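Local coordinates for putative alkaline phosphatase (Pseudomonas fluorescens, PDB 4F1V), which binds phosphate with high affinity in the periplasm and probably delivers it to an ABC transporter for import, at residues V20-A23 / G24-Q27; S76-Q79 / P80-K84; R154-N157 / A158-A162. All coordinates share one frame; numbering follows the deposited sequence. Where two conformers were deposited one is given.

Contact 1: residues V20-A23 / G24-Q27; sequences VLTA and GFAQ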
# COMPACT_ATOMS: atom_id res chain seq x y z
N VAL A 20 18.10 1.92 -3.81
CA VAL A 20 17.00 2.54 -3.05
C VAL A 20 17.19 2.31 -1.54
O VAL A 20 17.06 3.26 -0.76
CB VAL A 20 15.66 2.00 -3.58
CG1 VAL A 20 14.48 2.28 -2.63
CG2 VAL A 20 15.37 2.51 -4.97
N LEU A 21 17.47 1.07 -1.13
CA LEU A 21 17.91 0.79 0.22
C LEU A 21 19.44 1.05 0.25
O LEU A 21 20.15 0.67 -0.68
CB LEU A 21 17.60 -0.60 0.67
CG LEU A 21 16.12 -1.03 0.53
CD1 LEU A 21 15.96 -2.45 0.98
CD2 LEU A 21 15.21 -0.08 1.29
N THR A 22 19.92 1.65 1.34
CA THR A 22 21.28 2.10 1.48
C THR A 22 22.17 1.05 2.18
O THR A 22 21.78 -0.09 2.37
CB THR A 22 21.24 3.48 2.16
OG1 THR A 22 20.45 3.40 3.34
CG2 THR A 22 20.59 4.54 1.29
N ALA A 23 23.40 1.47 2.54
CA ALA A 23 24.39 0.54 3.04
C ALA A 23 23.88 -0.17 4.28
O ALA A 23 23.27 0.38 5.16
CB ALA A 23 25.69 1.27 3.39
N GLY A 24 24.20 -1.49 4.33
CA GLY A 24 23.85 -2.31 5.47
C GLY A 24 22.52 -2.96 5.36
O GLY A 24 22.22 -3.84 6.18
N PHE A 25 21.65 -2.58 4.40
CA PHE A 25 20.32 -3.15 4.24
C PHE A 25 20.39 -4.39 3.39
O PHE A 25 20.85 -4.38 2.25
CB PHE A 25 19.35 -2.15 3.60
CG PHE A 25 18.76 -1.14 4.54
CD1 PHE A 25 19.55 -0.18 5.19
CD2 PHE A 25 17.40 -1.08 4.74
CE1 PHE A 25 19.00 0.76 6.00
CE2 PHE A 25 16.83 -0.16 5.59
CZ PHE A 25 17.62 0.78 6.24
N ALA A 26 19.89 -5.48 3.92
CA ALA A 26 19.65 -6.71 3.16
C ALA A 26 18.54 -6.46 2.12
O ALA A 26 17.73 -5.53 2.24
CB ALA A 26 19.22 -7.81 4.09
N GLN A 27 18.50 -7.28 1.09
CA GLN A 27 17.49 -7.09 0.06
C GLN A 27 16.10 -7.36 0.71
O GLN A 27 15.85 -8.27 1.46
CB GLN A 27 17.77 -8.01 -1.10
CG GLN A 27 19.05 -7.74 -1.91
CD GLN A 27 19.10 -6.26 -2.38
OE1 GLN A 27 18.26 -5.83 -3.22
NE2 GLN A 27 20.06 -5.49 -1.91
O HOH W 1 21.27 -2.22 0.48
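Phe25 N donates to Thr22 O at 3.2 Å, the one direct hydrogen bond that joins 20-23 to 24-27, and its N-H...O angle of 159° shows it to be fairly straight. A second polar link is a water in hydrogen-bonding reach of Thr22 O (2.9 Å) and Phe25 O (2.8 Å), its protons probably shared among several acceptors. Thr22 N, by contrast, is buried with no partner in the model.

The Phe25 N to Thr22 O bond closes a beta turn from Thr22 to Phe25, in the loop between helix 12-15 and strand 29-30. The extended backbone angles of Ala23, followed by the positive phi of Gly24 (90°), make it type II; a side chain at Gly24 would collide with Ala23 O.

Apolar contact across the turn is confined to Leu21 CB and Phe25 CB, 3.7 Å apart. The remaining approaches are van der Waals contacts between oxygen and carbon. Leu21 CD1 reaches Ala26 O at 3.8 Å. Phe25 CG is anti to its own carbonyl carbon (chi1 -81°), and its ring lies alongside the Thr22 side chain, with Thr22 OG1 4.0 Å from Phe25 CE1. Ala23 O sits at the ring edge, 3.8 Å from Phe25 CD1. Beyond the turn the same ring meets Trp59 and Phe314, the latter on helix 305-318, and the backbones of Gly24 and Ala26 bond to that of Ile3.

Contact 2: residues S76-Q79 / P80-K84; sequences SAKQ and PTWGK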
# COMPACT_ATOMS: atom_id res chain seq x y z
N SER A 76 3.10 -1.61 25.11
CA SER A 76 3.25 -2.19 26.44
C SER A 76 4.34 -3.25 26.52
O SER A 76 5.08 -3.32 27.53
CB SER A 76 1.91 -2.78 26.90
OG SER A 76 1.47 -3.88 26.13
N ALA A 77 4.48 -4.09 25.49
CA ALA A 77 5.43 -5.20 25.55
C ALA A 77 6.85 -4.88 25.14
O ALA A 77 7.79 -5.43 25.68
CB ALA A 77 4.97 -6.33 24.66
N LYS A 78 7.01 -4.01 24.11
CA LYS A 78 8.31 -3.77 23.45
C LYS A 78 8.84 -2.38 23.67
O LYS A 78 10.09 -2.24 23.84
CB LYS A 78 8.19 -4.08 21.93
CG LYS A 78 7.70 -5.47 21.61
CD LYS A 78 8.51 -6.58 22.24
CE LYS A 78 8.19 -7.93 21.61
NZ LYS A 78 8.91 -9.05 22.29
N GLN A 79 8.02 -1.34 23.60
CA GLN A 79 8.52 0.02 23.68
C GLN A 79 9.40 0.25 24.91
O GLN A 79 10.39 1.00 24.75
CB GLN A 79 7.34 0.98 23.60
CG GLN A 79 7.72 2.44 23.71
CD GLN A 79 6.51 3.33 23.55
OE1 GLN A 79 5.64 3.11 22.71
NE2 GLN A 79 6.49 4.43 24.33
N PRO A 80 9.15 -0.25 26.09
CA PRO A 80 10.05 0.09 27.24
C PRO A 80 11.49 -0.25 27.01
O PRO A 80 12.38 0.40 27.55
CB PRO A 80 9.43 -0.65 28.42
CG PRO A 80 7.97 -0.80 28.04
CD PRO A 80 7.99 -1.02 26.52
N THR A 81 11.77 -1.38 26.30
CA THR A 81 13.15 -1.82 26.05
C THR A 81 13.65 -1.55 24.64
O THR A 81 14.89 -1.49 24.47
CB THR A 81 13.34 -3.34 26.38
OG1 THR A 81 12.35 -4.07 25.66
CG2 THR A 81 13.21 -3.57 27.93
N TRP A 82 12.75 -1.37 23.66
CA TRP A 82 13.14 -1.21 22.27
C TRP A 82 12.91 0.21 21.73
O TRP A 82 13.42 0.52 20.66
CB TRP A 82 12.39 -2.24 21.36
CG TRP A 82 12.80 -3.64 21.58
CD1 TRP A 82 13.77 -4.10 22.46
CD2 TRP A 82 12.22 -4.80 20.97
NE1 TRP A 82 13.85 -5.48 22.37
CE2 TRP A 82 12.91 -5.94 21.49
CE3 TRP A 82 11.18 -4.98 20.02
CZ2 TRP A 82 12.61 -7.21 21.08
CZ3 TRP A 82 10.89 -6.26 19.61
CH2 TRP A 82 11.56 -7.37 20.14
N GLY A 83 12.17 1.03 22.47
CA GLY A 83 11.84 2.37 22.00
C GLY A 83 10.52 2.40 21.22
O GLY A 83 9.92 1.36 20.90
N LYS A 84 10.06 3.62 20.96
CA LYS A 84 8.86 3.82 20.13
C LYS A 84 9.04 3.26 18.71
O LYS A 84 10.09 3.46 18.10
CB LYS A 84 8.57 5.34 20.04
CG LYS A 84 7.95 5.90 21.30
CD LYS A 84 7.79 7.43 21.29
CE LYS A 84 6.84 7.95 20.27
NZ LYS A 84 5.51 7.34 20.27
O HOH W 2 9.91 -3.93 26.79
O HOH W 3 5.08 7.13 23.25
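Lys78 and Trp82 both carry CG anti to the carbonyl carbon (chi1 -56° for the lysine), and this, together with their i to i+4 spacing, brings the two chains alongside; a bend at chi2 then lays the lysine along the indole. Lys78 CD stands over one face of the six-membered ring of Trp82, 3.8 Å from its centroid and 21° off the normal, which makes this a CH-pi contact. The chain tracks the ring from Lys78 CB, 3.7 Å from Trp82 CE3, to Lys78 CE, 3.7 Å from Trp82 CH2.

Gln79 takes another course. Its CG is anti to the backbone N (chi1 178°) and the chain is extended beyond, which places the amide beside Lys84 CG. A water accepts from both Gln79 NE2 and Lys84 NZ; the lysine ammonium is also bonded to Ser263 O.

The backbone bonds run through and just around the short helix 79-82, which follows helix 68-77. Trp82 N donates to Lys78 O at 2.8 Å, nearly in line with the C=O bond, and Thr81 N adds a weak bond to the same oxygen. One residue on, Gly83 N donates to Gln79 O at 2.9 Å. Gly83 then leaves helical angles with positive phi, ending the helix, and Gln79 CA makes a CA-H...O contact with Gly83 O. A second water donates to Ala77 O at 2.8 Å and bonds Thr81 OG1 at 2.7 Å, bridging the junction of the two helices.

The two lysines thus differ in chemistry: the methylenes of Lys78 cover one indole face, whereas the ammonium of Lys84 is satisfied by Ser263 O and a water.

Contact 3: residues R154-N157 / A158-A162; sequences RFLN and AKCNA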
# COMPACT_ATOMS: atom_id res chain seq x y z
N ARG A 154 -11.02 0.25 1.29
CA ARG A 154 -11.37 1.63 1.69
C ARG A 154 -12.23 2.29 0.64
O ARG A 154 -13.19 3.02 0.94
CB ARG A 154 -10.10 2.45 1.98
CG ARG A 154 -9.42 2.03 3.31
CD ARG A 154 -8.23 2.96 3.64
NE ARG A 154 -7.45 2.53 4.75
CZ ARG A 154 -7.85 2.49 6.03
NH1 ARG A 154 -8.99 3.04 6.38
NH2 ARG A 154 -7.01 1.97 6.95
N PHE A 155 -11.85 2.11 -0.65
CA PHE A 155 -12.57 2.78 -1.76
C PHE A 155 -13.99 2.18 -1.87
O PHE A 155 -15.00 2.88 -1.95
CB PHE A 155 -11.79 2.63 -3.06
CG PHE A 155 -12.47 3.33 -4.20
CD1 PHE A 155 -12.35 4.71 -4.33
CD2 PHE A 155 -13.22 2.69 -5.17
CE1 PHE A 155 -12.94 5.41 -5.37
CE2 PHE A 155 -13.84 3.37 -6.22
CZ PHE A 155 -13.69 4.72 -6.31
N LEU A 156 -14.09 0.83 -1.87
CA LEU A 156 -15.39 0.18 -1.97
C LEU A 156 -16.29 0.59 -0.78
O LEU A 156 -17.49 0.84 -0.95
CB LEU A 156 -15.23 -1.33 -2.03
CG LEU A 156 -14.40 -1.89 -3.18
CD1 LEU A 156 -14.32 -3.40 -3.04
CD2 LEU A 156 -14.93 -1.47 -4.55
N ASN A 157 -15.71 0.66 0.43
CA ASN A 157 -16.45 1.04 1.61
C ASN A 157 -17.04 2.47 1.44
O ASN A 157 -18.15 2.75 1.87
CB ASN A 157 -15.54 0.93 2.84
CG ASN A 157 -16.14 1.54 4.07
OD1 ASN A 157 -15.86 2.69 4.41
ND2 ASN A 157 -16.95 0.76 4.79
N ALA A 158 -16.26 3.35 0.82
CA ALA A 158 -16.65 4.73 0.68
C ALA A 158 -17.68 4.98 -0.46
O ALA A 158 -18.42 5.95 -0.40
CB ALA A 158 -15.44 5.60 0.41
N LYS A 159 -17.73 4.08 -1.48
CA LYS A 159 -18.44 4.35 -2.71
C LYS A 159 -19.59 3.44 -3.03
O LYS A 159 -20.49 3.75 -3.80
CB LYS A 159 -17.45 4.35 -3.91
CG LYS A 159 -16.41 5.47 -3.86
CD LYS A 159 -16.97 6.86 -4.04
CE LYS A 159 -15.94 7.91 -4.00
NZ LYS A 159 -16.52 9.24 -4.36
N CYS A 160 -19.55 2.21 -2.51
CA CYS A 160 -20.47 1.13 -2.96
C CYS A 160 -21.68 1.08 -2.03
O CYS A 160 -21.80 0.20 -1.17
CB CYS A 160 -19.76 -0.17 -3.02
SG CYS A 160 -18.32 -0.22 -4.10
N ASN A 161 -22.59 2.06 -2.20
CA ASN A 161 -23.78 2.19 -1.31
C ASN A 161 -25.03 1.52 -1.81
O ASN A 161 -26.07 1.62 -1.17
CB ASN A 161 -24.04 3.68 -1.11
CG ASN A 161 -24.57 4.35 -2.37
OD1 ASN A 161 -24.17 4.04 -3.50
ND2 ASN A 161 -25.56 5.15 -2.19
N ALA A 162 -24.98 0.86 -2.96
CA ALA A 162 -26.16 0.42 -3.65
C ALA A 162 -26.09 -1.11 -3.94
O ALA A 162 -26.75 -1.59 -4.86
CB ALA A 162 -26.41 1.19 -4.94
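The last turn of helix 147-159 and its exit through Cys160 bring Phe155 against Lys159 and Leu156 against Cys160, each pair four residues apart. Lys159 CG lies over one face of the phenyl ring, 3.9 Å from the Phe155 centroid and 18° off the normal, a CH-pi contact. It sits toward the rim, closest to Phe155 CZ at 3.7 Å. Phe155 CG is anti to the backbone N (chi1 -178°), which swings a ring that starts away from 158-162 back to meet the lysine. The Lys159 chain bends at chi2, at the contact itself, and runs on extended to NZ, which bonds a sulfate ion that probably came from the crystallisation liquor.

Leu156 CD2 touches Cys160 SG at 3.6 Å. That sulfur forms the disulfide to Cys115 on helix 111-119, so the helix end is tied covalently to its neighbour; Phe155 packs on Val111 and Leu114 of the same helix and meets Tyr283 edge-to-face. In this Venus-flytrap fold, helix 147-159 starts at the phosphate pocket, which includes Gly147 and Thr148.

The backbone bonds show how the helix closes. Ala158 N donates to Arg154 O at 3.1 Å, the normal i to i+4 bond, and weakly to Phe155 O. Lys159 N makes a weak bond to Phe155 O and a hydrogen bond to Leu156 O at 3.3 Å, an i to i+3 bond in which the donor stands 73° out of the carbonyl plane. Leu156 O also accepts from Cys160 N at 2.9 Å, and both donors come from the same face of its plane. Cys160 is the first residue to leave helical angles and forms the centre of an inverse gamma turn. Among the polar side chains, Arg154 pairs with Glu150 in a salt bridge, and Asn157 ND2 donates to Phe167 O.

Contacts 1 and 2 lie at the surface, whereas contact 3 is partly buried, with Phe155, Leu156 and Cys160 enclosed. No element is common to any two of them: contact 1 is a loop turn, contact 2 joins the end of helix 68-77 to helix 79-82, and contact 3 ends helix 147-159. Contacts 1 and 3 fall on opposite sides of the chain's centre, their own centres about 38 Å apart. Contacts 2 and 3 both set a lysine methylene over an aromatic face four residues away, but water bridges accompany it in contact 2 and a disulfide in contact 3. In contact 1 the aromatic ring is met obliquely and at its edge.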